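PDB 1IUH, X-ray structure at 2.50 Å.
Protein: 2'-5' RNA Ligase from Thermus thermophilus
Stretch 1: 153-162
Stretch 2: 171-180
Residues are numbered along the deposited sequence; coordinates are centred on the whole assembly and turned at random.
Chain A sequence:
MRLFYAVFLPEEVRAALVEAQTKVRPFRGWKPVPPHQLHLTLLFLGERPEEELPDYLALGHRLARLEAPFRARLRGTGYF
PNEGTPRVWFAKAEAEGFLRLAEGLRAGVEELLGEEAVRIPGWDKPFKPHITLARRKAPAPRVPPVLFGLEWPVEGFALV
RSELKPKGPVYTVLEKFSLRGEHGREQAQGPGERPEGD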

# COMPACT_ATOMS: atom_id res chain seq x y z
N PRO A 153 -7.99 12.02 -6.80
CA PRO A 153 -7.82 12.78 -5.54
C PRO A 153 -7.56 11.90 -4.34
O PRO A 153 -8.42 11.13 -3.98
CB PRO A 153 -9.20 13.49 -5.37
CG PRO A 153 -9.76 13.54 -6.80
CD PRO A 153 -9.37 12.13 -7.29
N VAL A 154 -6.41 12.02 -3.67
CA VAL A 154 -6.18 11.20 -2.43
C VAL A 154 -6.62 12.06 -1.26
O VAL A 154 -6.02 13.09 -1.01
CB VAL A 154 -4.69 10.81 -2.24
CG1 VAL A 154 -4.51 10.04 -0.98
CG2 VAL A 154 -4.19 9.99 -3.45
N GLU A 155 -7.67 11.62 -0.55
CA GLU A 155 -8.28 12.34 0.57
C GLU A 155 -8.01 11.80 1.95
O GLU A 155 -8.44 12.39 2.94
CB GLU A 155 -9.77 12.36 0.42
CG GLU A 155 -10.15 12.31 -0.97
CD GLU A 155 -10.72 13.60 -1.42
OE1 GLU A 155 -10.22 14.66 -0.94
OE2 GLU A 155 -11.67 13.55 -2.26
N GLY A 156 -7.32 10.66 2.04
CA GLY A 156 -7.05 10.13 3.37
C GLY A 156 -6.44 8.76 3.30
O GLY A 156 -6.18 8.26 2.22
N PHE A 157 -6.18 8.17 4.45
CA PHE A 157 -5.57 6.84 4.48
C PHE A 157 -6.02 6.11 5.74
O PHE A 157 -6.78 6.65 6.54
CB PHE A 157 -4.06 6.97 4.44
CG PHE A 157 -3.51 7.72 5.60
CD1 PHE A 157 -2.89 7.03 6.68
CD2 PHE A 157 -3.65 9.11 5.67
CE1 PHE A 157 -2.43 7.76 7.82
CE2 PHE A 157 -3.19 9.83 6.81
CZ PHE A 157 -2.58 9.15 7.88
N ALA A 158 -5.54 4.89 5.95
CA ALA A 158 -5.99 4.13 7.10
C ALA A 158 -4.95 3.28 7.77
O ALA A 158 -3.89 3.00 7.17
CB ALA A 158 -7.17 3.24 6.68
N LEU A 159 -5.27 2.88 9.00
CA LEU A 159 -4.46 2.00 9.81
C LEU A 159 -5.29 0.76 9.68
O LEU A 159 -6.47 0.78 10.01
CB LEU A 159 -4.43 2.42 11.27
CG LEU A 159 -3.66 1.42 12.17
CD1 LEU A 159 -2.21 1.26 11.67
CD2 LEU A 159 -3.68 1.87 13.63
N VAL A 160 -4.66 -0.30 9.21
CA VAL A 160 -5.29 -1.58 8.92
C VAL A 160 -4.59 -2.77 9.55
O VAL A 160 -3.36 -2.84 9.61
CB VAL A 160 -5.24 -1.86 7.34
CG1 VAL A 160 -6.13 -3.07 6.95
CG2 VAL A 160 -5.56 -0.60 6.57
N ARG A 161 -5.39 -3.73 10.00
CA ARG A 161 -4.83 -4.97 10.53
C ARG A 161 -4.96 -6.04 9.43
O ARG A 161 -5.91 -6.06 8.67
CB ARG A 161 -5.62 -5.45 11.74
CG ARG A 161 -4.97 -6.70 12.38
CD ARG A 161 -5.91 -7.36 13.35
NE ARG A 161 -5.30 -8.48 14.07
CZ ARG A 161 -5.89 -9.05 15.09
NH1 ARG A 161 -7.09 -8.59 15.45
NH2 ARG A 161 -5.28 -9.99 15.78
N SER A 162 -3.98 -6.91 9.34
CA SER A 162 -4.01 -7.98 8.36
C SER A 162 -3.88 -9.25 9.16
O SER A 162 -3.10 -9.31 10.08
CB SER A 162 -2.81 -7.90 7.40
OG SER A 162 -2.87 -8.93 6.40
N TYR A 171 -8.22 -8.29 5.74
CA TYR A 171 -7.98 -6.93 6.24
C TYR A 171 -9.12 -6.36 7.13
O TYR A 171 -10.29 -6.55 6.85
CB TYR A 171 -7.76 -5.94 5.04
CG TYR A 171 -6.46 -6.11 4.22
CD1 TYR A 171 -5.43 -6.94 4.68
CD2 TYR A 171 -6.32 -5.53 2.93
CE1 TYR A 171 -4.31 -7.22 3.92
CE2 TYR A 171 -5.14 -5.82 2.12
CZ TYR A 171 -4.16 -6.69 2.64
OH TYR A 171 -3.08 -7.15 1.88
N THR A 172 -8.77 -5.69 8.22
CA THR A 172 -9.74 -5.00 9.05
C THR A 172 -9.19 -3.59 9.26
O THR A 172 -8.08 -3.43 9.76
CB THR A 172 -9.91 -5.59 10.44
OG1 THR A 172 -10.37 -6.95 10.36
CG2 THR A 172 -10.92 -4.76 11.19
N VAL A 173 -9.97 -2.59 8.84
CA VAL A 173 -9.59 -1.19 8.97
C VAL A 173 -9.82 -0.72 10.41
O VAL A 173 -10.97 -0.60 10.80
CB VAL A 173 -10.47 -0.29 8.04
CG1 VAL A 173 -10.20 1.24 8.34
CG2 VAL A 173 -10.24 -0.67 6.60
N LEU A 174 -8.78 -0.44 11.20
CA LEU A 174 -8.98 -0.00 12.55
C LEU A 174 -9.39 1.40 12.51
O LEU A 174 -10.12 1.82 13.33
CB LEU A 174 -7.73 -0.10 13.38
CG LEU A 174 -7.19 -1.53 13.31
CD1 LEU A 174 -6.06 -1.69 14.32
CD2 LEU A 174 -8.34 -2.52 13.60
N GLU A 175 -8.87 2.15 11.56
CA GLU A 175 -9.28 3.53 11.44
C GLU A 175 -8.93 4.20 10.15
O GLU A 175 -7.94 3.86 9.55
CB GLU A 175 -8.78 4.39 12.60
CG GLU A 175 -10.05 4.89 13.31
CD GLU A 175 -9.93 6.25 13.84
OE1 GLU A 175 -9.21 6.41 14.85
OE2 GLU A 175 -10.54 7.17 13.27
N LYS A 176 -9.79 5.13 9.73
CA LYS A 176 -9.62 5.92 8.54
C LYS A 176 -9.28 7.34 9.02
O LYS A 176 -9.71 7.76 10.09
CB LYS A 176 -10.90 5.94 7.73
CG LYS A 176 -11.21 4.63 7.08
CD LYS A 176 -12.55 4.70 6.39
CE LYS A 176 -12.56 3.83 5.07
NZ LYS A 176 -13.75 2.88 4.90
N PHE A 177 -8.47 8.07 8.26
CA PHE A 177 -8.05 9.43 8.64
C PHE A 177 -8.26 10.35 7.43
O PHE A 177 -7.97 9.99 6.29
CB PHE A 177 -6.56 9.44 9.06
CG PHE A 177 -6.18 8.40 10.11
CD1 PHE A 177 -5.63 7.17 9.74
CD2 PHE A 177 -6.31 8.69 11.47
CE1 PHE A 177 -5.20 6.26 10.68
CE2 PHE A 177 -5.88 7.79 12.43
CZ PHE A 177 -5.32 6.57 12.04
N SER A 178 -8.78 11.54 7.66
CA SER A 178 -9.01 12.42 6.54
C SER A 178 -7.96 13.51 6.37
O SER A 178 -7.64 14.19 7.31
CB SER A 178 -10.42 13.03 6.66
OG SER A 178 -11.37 11.97 6.67
N LEU A 179 -7.39 13.64 5.18
CA LEU A 179 -6.42 14.67 5.02
C LEU A 179 -7.19 16.00 5.20
O LEU A 179 -8.17 16.25 4.54
CB LEU A 179 -5.73 14.54 3.66
CG LEU A 179 -4.89 13.25 3.51
CD1 LEU A 179 -4.35 13.08 2.10
CD2 LEU A 179 -3.73 13.25 4.56
N ARG A 180 -6.73 16.82 6.12
CA ARG A 180 -7.39 18.08 6.41
C ARG A 180 -6.33 19.19 6.59
O ARG A 180 -6.67 20.30 6.94
CB ARG A 180 -8.20 17.87 7.71
CG ARG A 180 -9.33 18.83 7.96
CD ARG A 180 -10.82 18.26 7.91
NE ARG A 180 -11.81 19.28 8.39
CZ ARG A 180 -11.91 20.54 7.92
NH1 ARG A 180 -11.10 20.97 6.94
NH2 ARG A 180 -12.80 21.40 8.43

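Backbone hydrogen bonds dominate this antiparallel pairing. The straightest joins Arg-161 N to Thr-172 O at 2.7 Å, with an N-H...O angle of 174°; Thr-172 N returns to Arg-161 O at 2.9 Å and 163°, closing the ring expected of a hydrogen-bonded pair. Phe-157 and Phe-177 form a second such ring, with Phe-177 N to Phe-157 O at 2.8 Å and Phe-157 N to Phe-177 O at 3.1 Å, though angles of 146° and 142° mark both bonds as more bent. Beyond it, Leu-179 N reaches Glu-155 O at 2.8 Å.

At Leu-159 the pattern changes. Its N donates to Glu-175 O at 2.9 Å, while its O accepts from two successive amides, Leu-174 N at 2.9 Å and Glu-175 N at 3.2 Å. The register shifts by one here, a beta bulge that accommodates Leu-174 as the extra residue.

Packing follows the alternation of the strands. The rings of Phe-157 and Phe-177 share a face with Leu-159; their planes lie 30° apart but slid, with centroids 5.2 Å apart, so overlap is slight. Phe-177 CE1 also meets Leu-159 CB at 4.0 Å. On the other face, Val-160 CG1 packs against Tyr-171 CB at 3.8 Å, and Ala-158 CB against Val-173 CG1 at 4.0 Å.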